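Local coordinates for protein polyisoprenyl-teichoic acid--peptidoglycan teichoic acid transferase TagV (Bacillus subtilis, PDB 6UF3) that belongs to the LytR-CpsA-Psr family of transferases and is built on a mixed beta-sheet with helices packed against both faces, at residues 40-45 with 166-171; 220-225 with 250-255. All coordinates share one frame; numbering follows the deposited sequence.

In the fold
Strand 39-44 joins the two contacts, because its alternate residues face opposite sides of the mixed sheet. Interaction 1 uses M42 to meet helix 158-177 on one face; interaction 2 lies across the sheet, where L222 of the neighbouring, parallel strand 220-222 meets helix 243-257. Their centres are about 13 Å apart. A probable hydrogen bond between L222 N and M42 O (2.8 Å) couples the two residues that carry the contacts, and a salt bridge from K41 NZ to D220 OD2 (2.9 Å) adds to the strand pairing. On the face of interaction 2, L43 CD1 packs 3.6 Å from I224 CG1, and L43 itself touches V249 and L253 of helix 243-257.

Interaction 1. Residues 40-45 with 166-171; sequences MKMLSI and QILNAL
M42 sends a side chain, extended to SD and bent at its end, from the strand to L168 and N169 on segment 166-171 of helix 158-177, and its methyl makes the closest approaches. CG lies anti to the backbone N and the chain stays extended through chi2 (-179°), which carries SD straight off the sheet; a turn at chi3 (-61°) then points CE along the helix axis. There CE packs 3.7 Å from CD2 of L168, whose side chain it crosses obliquely. The same methyl comes 3.3 Å from OD1 of N169, a close approach of carbon to oxygen with no hydrogen bond across the segments. It sits beyond the oxygen but tilted out of the carboxamide plane. This is one helix-on-sheet layer of an alpha/beta fold: helix 158-177 rests on the face to which M42 points, and the nearest CA atoms, those of M42 and N169, stay 9.5 Å apart. The sulfur stands farther back, with SD 3.8 Å from N169 OD1. On the sheet, I29 and V31 of strand 25-34 touch the methionine, while K165 and I172 extend its packing along the helix. I219, just ahead of strand 220-222, touches both M42 and N169.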
loop_
_atom_site.group_PDB
_atom_site.type_symbol
_atom_site.label_atom_id
_atom_site.label_comp_id
_atom_site.label_asym_id
_atom_site.label_seq_id
_atom_site.Cartn_x
_atom_site.Cartn_y
_atom_site.Cartn_z
ATOM N N MET A 40 -13.368 -7.246 0.613
ATOM C CA MET A 40 -11.962 -6.845 0.562
ATOM C C MET A 40 -11.259 -7.143 1.879
ATOM O O MET A 40 -11.847 -7.047 2.955
ATOM C CB MET A 40 -11.780 -5.338 0.314
ATOM C CG MET A 40 -12.153 -4.820 -1.048
ATOM S SD MET A 40 -11.470 -3.150 -1.236
ATOM C CE MET A 40 -12.631 -2.490 -2.437
ATOM N N LYS A 41 -9.958 -7.436 1.783
ATOM C CA LYS A 41 -9.081 -7.500 2.944
ATOM C C LYS A 41 -7.851 -6.652 2.654
ATOM O O LYS A 41 -7.517 -6.420 1.490
ATOM C CB LYS A 41 -8.673 -8.939 3.276
ATOM C CG LYS A 41 -9.876 -9.837 3.491
ATOM C CD LYS A 41 -9.527 -11.140 4.207
ATOM C CE LYS A 41 -10.732 -12.048 4.281
ATOM N NZ LYS A 41 -11.825 -11.508 5.140
ATOM N N MET A 42 -7.209 -6.160 3.718
ATOM C CA MET A 42 -6.082 -5.241 3.573
ATOM C C MET A 42 -5.018 -5.540 4.618
ATOM O O MET A 42 -5.339 -5.839 5.767
ATOM C CB MET A 42 -6.529 -3.765 3.696
ATOM C CG MET A 42 -5.367 -2.763 3.496
ATOM S SD MET A 42 -5.812 -1.024 3.667
ATOM C CE MET A 42 -7.020 -0.856 2.352
ATOM N N LEU A 43 -3.749 -5.444 4.205
ATOM C CA LEU A 43 -2.620 -5.724 5.074
ATOM C C LEU A 43 -1.456 -4.817 4.687
ATOM O O LEU A 43 -1.035 -4.842 3.532
ATOM C CB LEU A 43 -2.229 -7.197 4.927
ATOM C CG LEU A 43 -0.944 -7.761 5.516
ATOM C CD1 LEU A 43 -1.102 -7.969 7.018
ATOM C CD2 LEU A 43 -0.622 -9.056 4.814
ATOM N N SER A 44 -0.936 -4.013 5.625
ATOM C CA SER A 44 0.328 -3.335 5.335
ATOM C C SER A 44 1.488 -4.176 5.836
ATOM O O SER A 44 1.350 -4.954 6.777
ATOM C CB SER A 44 0.384 -1.929 5.946
ATOM O OG SER A 44 0.260 -1.951 7.355
ATOM N N ILE A 45 2.631 -4.032 5.181
ATOM C CA ILE A 45 3.844 -4.736 5.581
ATOM C C ILE A 45 4.872 -3.702 6.025
ATOM O O ILE A 45 5.306 -2.879 5.211
ATOM C CB ILE A 45 4.416 -5.597 4.446
ATOM C CG1 ILE A 45 3.344 -6.545 3.884
ATOM C CG2 ILE A 45 5.634 -6.354 4.961
ATOM C CD1 ILE A 45 3.738 -7.190 2.533
ATOM N N GLN A 166 -4.832 4.757 6.131
ATOM C CA GLN A 166 -5.894 5.769 6.167
ATOM C C GLN A 166 -6.085 6.440 4.809
ATOM O O GLN A 166 -7.222 6.666 4.360
ATOM C CB GLN A 166 -5.556 6.819 7.223
ATOM C CG GLN A 166 -6.645 7.118 8.209
ATOM C CD GLN A 166 -6.211 8.154 9.223
ATOM O OE1 GLN A 166 -5.029 8.492 9.315
ATOM N NE2 GLN A 166 -7.164 8.674 9.979
ATOM N N ILE A 167 -4.978 6.798 4.150
ATOM C CA ILE A 167 -5.057 7.421 2.828
ATOM C C ILE A 167 -5.700 6.466 1.828
ATOM O O ILE A 167 -6.583 6.850 1.049
ATOM C CB ILE A 167 -3.655 7.863 2.370
ATOM C CG1 ILE A 167 -3.197 9.068 3.189
ATOM C CG2 ILE A 167 -3.615 8.172 0.863
ATOM C CD1 ILE A 167 -1.686 9.216 3.239
ATOM N N LEU A 168 -5.248 5.204 1.821
ATOM C CA LEU A 168 -5.809 4.253 0.864
ATOM C C LEU A 168 -7.291 4.002 1.131
ATOM O O LEU A 168 -8.086 3.886 0.193
ATOM C CB LEU A 168 -5.031 2.939 0.897
ATOM C CG LEU A 168 -5.439 1.848 -0.094
ATOM C CD1 LEU A 168 -5.390 2.341 -1.530
ATOM C CD2 LEU A 168 -4.490 0.641 0.101
ATOM N N ASN A 169 -7.679 3.916 2.405
ATOM C CA ASN A 169 -9.092 3.771 2.742
ATOM C C ASN A 169 -9.894 4.956 2.231
ATOM O O ASN A 169 -11.015 4.790 1.732
ATOM C CB ASN A 169 -9.278 3.642 4.258
ATOM C CG ASN A 169 -8.898 2.260 4.788
ATOM O OD1 ASN A 169 -8.824 1.293 4.037
ATOM N ND2 ASN A 169 -8.661 2.175 6.087
ATOM N N ALA A 170 -9.338 6.166 2.353
ATOM C CA ALA A 170 -10.063 7.346 1.885
ATOM C C ALA A 170 -10.241 7.324 0.373
ATOM O O ALA A 170 -11.300 7.708 -0.146
ATOM C CB ALA A 170 -9.331 8.613 2.331
ATOM N N LEU A 171 -9.214 6.875 -0.351
ATOM C CA LEU A 171 -9.347 6.727 -1.801
ATOM C C LEU A 171 -10.406 5.687 -2.157
ATOM O O LEU A 171 -11.202 5.887 -3.083
ATOM C CB LEU A 171 -7.989 6.348 -2.411
ATOM C CG LEU A 171 -6.970 7.493 -2.426
ATOM C CD1 LEU A 171 -5.548 7.002 -2.706
ATOM C CD2 LEU A 171 -7.374 8.584 -3.424
#

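Interaction 2. Residues 220-225 with 250-255; sequences DTLSIT and RKTLQE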
loop_
_atom_site.group_PDB
_atom_site.type_symbol
_atom_site.label_atom_id
_atom_site.label_comp_id
_atom_site.label_asym_id
_atom_site.label_seq_id
_atom_site.Cartn_x
_atom_site.Cartn_y
_atom_site.Cartn_z
ATOM N N ASP A 220 -11.677 -6.026 5.837
ATOM C CA ASP A 220 -11.105 -6.815 6.925
ATOM C C ASP A 220 -9.622 -6.493 6.984
ATOM O O ASP A 220 -8.867 -6.865 6.079
ATOM C CB ASP A 220 -11.350 -8.303 6.689
ATOM C CG ASP A 220 -10.824 -9.178 7.822
ATOM O OD1 ASP A 220 -10.537 -8.640 8.920
ATOM O OD2 ASP A 220 -10.693 -10.408 7.605
ATOM N N THR A 221 -9.191 -5.755 8.001
ATOM C CA THR A 221 -7.797 -5.323 8.042
ATOM C C THR A 221 -7.003 -6.294 8.905
ATOM O O THR A 221 -7.279 -6.446 10.099
ATOM C CB THR A 221 -7.649 -3.885 8.546
ATOM O OG1 THR A 221 -8.391 -3.005 7.687
ATOM C CG2 THR A 221 -6.183 -3.463 8.493
ATOM N N LEU A 222 -6.021 -6.945 8.285
ATOM C CA LEU A 222 -5.146 -7.902 8.943
ATOM C C LEU A 222 -3.846 -7.215 9.326
ATOM O O LEU A 222 -3.562 -6.095 8.903
ATOM C CB LEU A 222 -4.863 -9.101 8.035
ATOM C CG LEU A 222 -6.086 -9.752 7.379
ATOM C CD1 LEU A 222 -5.670 -10.983 6.601
ATOM C CD2 LEU A 222 -7.149 -10.118 8.398
ATOM N N SER A 223 -3.053 -7.899 10.149
ATOM C CA SER A 223 -1.841 -7.308 10.700
ATOM C C SER A 223 -0.700 -8.309 10.647
ATOM O O SER A 223 -0.893 -9.493 10.931
ATOM C CB SER A 223 -2.046 -6.867 12.159
ATOM O OG SER A 223 -3.050 -5.875 12.250
ATOM N N ILE A 224 0.490 -7.820 10.306
ATOM C CA ILE A 224 1.721 -8.575 10.536
ATOM C C ILE A 224 2.203 -8.194 11.932
ATOM O O ILE A 224 2.791 -7.130 12.129
ATOM C CB ILE A 224 2.789 -8.291 9.479
ATOM C CG1 ILE A 224 2.263 -8.582 8.067
ATOM C CG2 ILE A 224 4.038 -9.120 9.777
ATOM C CD1 ILE A 224 1.972 -10.042 7.804
ATOM N N THR A 225 1.929 -9.053 12.911
ATOM C CA THR A 225 2.463 -8.834 14.243
ATOM C C THR A 225 3.905 -9.341 14.311
ATOM O O THR A 225 4.352 -10.139 13.481
ATOM C CB THR A 225 1.602 -9.525 15.298
ATOM O OG1 THR A 225 1.614 -10.936 15.078
ATOM C CG2 THR A 225 0.148 -9.019 15.226
ATOM N N ARG A 250 -1.558 -15.758 6.247
ATOM C CA ARG A 250 -1.462 -16.501 4.996
ATOM C C ARG A 250 -2.746 -17.269 4.725
ATOM O O ARG A 250 -3.314 -17.177 3.632
ATOM C CB ARG A 250 -0.268 -17.461 5.040
ATOM C CG ARG A 250 1.086 -16.794 4.955
ATOM C CD ARG A 250 2.211 -17.812 5.148
ATOM N NE ARG A 250 3.501 -17.216 4.829
ATOM C CZ ARG A 250 4.664 -17.808 5.076
ATOM N NH1 ARG A 250 4.699 -19.008 5.659
ATOM N NH2 ARG A 250 5.793 -17.195 4.751
ATOM N N LYS A 251 -3.219 -18.037 5.713
ATOM C CA LYS A 251 -4.410 -18.852 5.501
ATOM C C LYS A 251 -5.626 -17.979 5.226
ATOM O O LYS A 251 -6.475 -18.324 4.396
ATOM C CB LYS A 251 -4.662 -19.751 6.714
ATOM C CG LYS A 251 -3.999 -21.119 6.616
ATOM C CD LYS A 251 -4.576 -22.089 7.631
ATOM C CE LYS A 251 -3.941 -21.897 9.000
ATOM N NZ LYS A 251 -2.527 -22.359 9.033
ATOM N N THR A 252 -5.717 -16.837 5.903
ATOM C CA THR A 252 -6.861 -15.947 5.719
ATOM C C THR A 252 -6.888 -15.362 4.312
ATOM O O THR A 252 -7.938 -15.344 3.654
ATOM C CB THR A 252 -6.815 -14.838 6.767
ATOM O OG1 THR A 252 -6.863 -15.437 8.069
ATOM C CG2 THR A 252 -8.007 -13.889 6.608
ATOM N N LEU A 253 -5.735 -14.885 3.835
ATOM C CA LEU A 253 -5.663 -14.321 2.485
ATOM C C LEU A 253 -5.883 -15.394 1.424
ATOM O O LEU A 253 -6.572 -15.159 0.425
ATOM C CB LEU A 253 -4.312 -13.633 2.275
ATOM C CG LEU A 253 -4.060 -12.405 3.146
ATOM C CD1 LEU A 253 -2.703 -11.800 2.868
ATOM C CD2 LEU A 253 -5.175 -11.367 2.962
ATOM N N GLN A 254 -5.298 -16.576 1.627
ATOM C CA GLN A 254 -5.514 -17.702 0.723
ATOM C C GLN A 254 -6.987 -18.061 0.616
ATOM O O GLN A 254 -7.508 -18.268 -0.487
ATOM C CB GLN A 254 -4.710 -18.908 1.209
ATOM C CG GLN A 254 -3.229 -18.743 0.979
ATOM C CD GLN A 254 -2.401 -19.679 1.826
ATOM O OE1 GLN A 254 -2.931 -20.492 2.601
ATOM N NE2 GLN A 254 -1.082 -19.588 1.673
ATOM N N GLU A 255 -7.676 -18.161 1.759
ATOM C CA GLU A 255 -9.101 -18.470 1.727
ATOM C C GLU A 255 -9.875 -17.380 1.005
ATOM O O GLU A 255 -10.782 -17.676 0.215
ATOM C CB GLU A 255 -9.630 -18.666 3.150
#
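L222 sets a single methyl, CD1, against T252 and L253 of helix 243-257, the helix that packs over edge strand 220-222 in this layered alpha/beta fold. The two partners are approached differently. L222 and T252 reach toward each other tip to tip, with CD1 of L222 ending 3.7 Å from CG2 of T252. Against L253 the leucines slide past one another in opposite directions, and CD1 of L222 lies equally close, 3.7 Å, to CD2 of L253. Seen from CD1, the two helix methyls are about 90° apart, so they meet it from adjacent rather than opposite sides. T252 presents its methyl to the sheet because CG2 is anti to the backbone N; its hydroxyl OG1 is turned back along the helix to hydrogen-bond to K248 O, one turn earlier. That bond gives the polar group a partner on its own helix and leaves the sheet-facing contact apolar. L43 of strand 39-44 touches both L222 and L253, continuing the hydrophobic layer beneath the helix, while K41 touches T252 from the same strand. The branch carbons stand slightly farther off: CB of T252 is 4.0 Å, and CG of L253 4.1 Å, from L222 CD1.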